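Local coordinates for endonuclease PI-MtuI (Mycobacterium tuberculosis, PDB 2IMZ), which is the splicing domain of the RecA intein, which probably excises itself from its precursor and joins the flanking protein segments, at residues D55-R60 / L141-A146. The protein carries 1 engineered substitution. Residues are numbered along the deposited sequence; the frame is centred on the assembly and turned at random.
Sequences DVIGLR and LPTRRA
Asp55 OD1 sits at the edge of the Arg145 guanidinium, almost in its plane, and takes a straight hydrogen bond from NH1 at 2.9 Å that is also a salt bridge. The two planes stand 67° apart, and NH1 meets OD1 from above the carboxylate plane; the bend at chi2 (-72°) puts CD beside Asp55 OD1, and the chain bends again at chi3. The other flat group, the Arg144 guanidinium, has Val56 CG2 over one face and makes a cation-pi contact with Trp68. A water links Asp55 OD1, to which it donates at 2.6 Å, with Thr143 OG1.

Between these two layers of side chains the strands run antiparallel. Val56 N to Arg144 O and Arg144 N to Val56 O are both 2.9 Å. At Gly58 and Leu141 the pairing resumes one residue out of step, across a beta bulge: Leu141 N reaches Gly58 O at 2.7 Å, while Gly58 N to Leu141 O is longer, 3.3 Å. On the side of Val56, CG2 packs against Ala146 CB.

The contact thus joins strand 54-61 to the long strand 134-153 of the Hint (intein splicing) fold; the exposed, hydrated salt bridge probably adds less than the four backbone bonds flanking the bulge.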
# COMPACT_ATOMS: atom_id res chain seq x y z
N ASP A 55 16.92 0.79 -5.23
CA ASP A 55 17.08 0.36 -6.61
C ASP A 55 15.72 0.46 -7.28
O ASP A 55 14.72 -0.01 -6.74
CB ASP A 55 17.56 -1.10 -6.70
CG ASP A 55 18.91 -1.31 -6.06
OD1 ASP A 55 19.82 -0.51 -6.34
OD2 ASP A 55 19.06 -2.28 -5.30
N VAL A 56 15.68 1.08 -8.46
CA VAL A 56 14.43 1.22 -9.19
C VAL A 56 14.62 0.78 -10.63
O VAL A 56 15.70 0.94 -11.20
CB VAL A 56 13.93 2.68 -9.21
CG1 VAL A 56 13.53 3.11 -7.81
CG2 VAL A 56 15.01 3.59 -9.77
N ILE A 57 13.56 0.22 -11.21
CA ILE A 57 13.61 -0.20 -12.60
C ILE A 57 12.66 0.72 -13.37
O ILE A 57 11.87 1.44 -12.75
CB ILE A 57 13.20 -1.69 -12.78
CG1 ILE A 57 11.85 -1.98 -12.13
CG2 ILE A 57 14.29 -2.57 -12.18
CD1 ILE A 57 10.66 -1.60 -12.99
N GLY A 58 12.75 0.72 -14.69
CA GLY A 58 11.91 1.60 -15.48
C GLY A 58 11.00 0.92 -16.48
O GLY A 58 11.37 -0.07 -17.12
N LEU A 59 9.80 1.47 -16.63
CA LEU A 59 8.83 0.95 -17.56
C LEU A 59 8.34 2.08 -18.45
O LEU A 59 7.63 2.97 -17.99
CB LEU A 59 7.63 0.35 -16.80
CG LEU A 59 7.95 -0.75 -15.78
CD1 LEU A 59 6.67 -1.15 -15.05
CD2 LEU A 59 8.58 -1.94 -16.47
N ARG A 60 8.75 2.07 -19.72
CA ARG A 60 8.29 3.10 -20.65
C ARG A 60 6.96 2.60 -21.18
O ARG A 60 6.88 1.52 -21.76
CB ARG A 60 9.28 3.32 -21.80
CG ARG A 60 8.89 4.51 -22.67
CD ARG A 60 10.06 4.98 -23.53
NE ARG A 60 10.52 3.95 -24.45
CZ ARG A 60 9.91 3.61 -25.58
NH1 ARG A 60 8.80 4.23 -25.95
NH2 ARG A 60 10.40 2.64 -26.34
N LEU A 141 13.49 -0.79 -18.61
CA LEU A 141 14.82 -0.22 -18.41
C LEU A 141 15.56 -0.83 -17.22
O LEU A 141 14.95 -1.18 -16.22
CB LEU A 141 14.73 1.30 -18.24
CG LEU A 141 14.21 2.15 -19.40
CD1 LEU A 141 15.07 1.91 -20.63
CD2 LEU A 141 12.76 1.82 -19.69
N PRO A 142 16.89 -0.94 -17.33
CA PRO A 142 17.78 -1.50 -16.30
C PRO A 142 17.71 -0.77 -14.96
O PRO A 142 17.48 0.44 -14.90
CB PRO A 142 19.16 -1.38 -16.93
CG PRO A 142 18.88 -1.45 -18.39
CD PRO A 142 17.67 -0.56 -18.52
N THR A 143 17.94 -1.51 -13.89
CA THR A 143 17.91 -0.97 -12.54
C THR A 143 18.95 0.13 -12.34
O THR A 143 20.03 0.10 -12.92
CB THR A 143 18.17 -2.08 -11.51
OG1 THR A 143 18.15 -1.52 -10.19
CG2 THR A 143 19.52 -2.73 -11.75
N ARG A 144 18.60 1.11 -11.50
CA ARG A 144 19.50 2.21 -11.18
C ARG A 144 19.16 2.71 -9.78
O ARG A 144 18.10 2.40 -9.24
CB ARG A 144 19.34 3.35 -12.19
CG ARG A 144 18.00 4.07 -12.15
CD ARG A 144 17.91 5.13 -13.24
NE ARG A 144 16.64 5.85 -13.20
CZ ARG A 144 16.38 6.86 -12.37
NH1 ARG A 144 17.30 7.27 -11.51
NH2 ARG A 144 15.18 7.44 -12.39
N ARG A 145 20.08 3.46 -9.19
CA ARG A 145 19.88 4.00 -7.85
C ARG A 145 19.19 5.36 -7.93
O ARG A 145 19.58 6.21 -8.73
CB ARG A 145 21.23 4.16 -7.14
CG ARG A 145 22.02 2.87 -7.05
CD ARG A 145 21.41 1.93 -6.03
NE ARG A 145 21.47 2.48 -4.68
CZ ARG A 145 20.93 1.90 -3.61
NH1 ARG A 145 20.29 0.75 -3.73
NH2 ARG A 145 21.05 2.47 -2.42
N ALA A 146 18.18 5.56 -7.09
CA ALA A 146 17.46 6.82 -7.09
C ALA A 146 16.75 7.05 -5.76
O ALA A 146 16.38 6.09 -5.08
CB ALA A 146 16.44 6.84 -8.22
O HOH W 1 20.30 -0.27 -8.93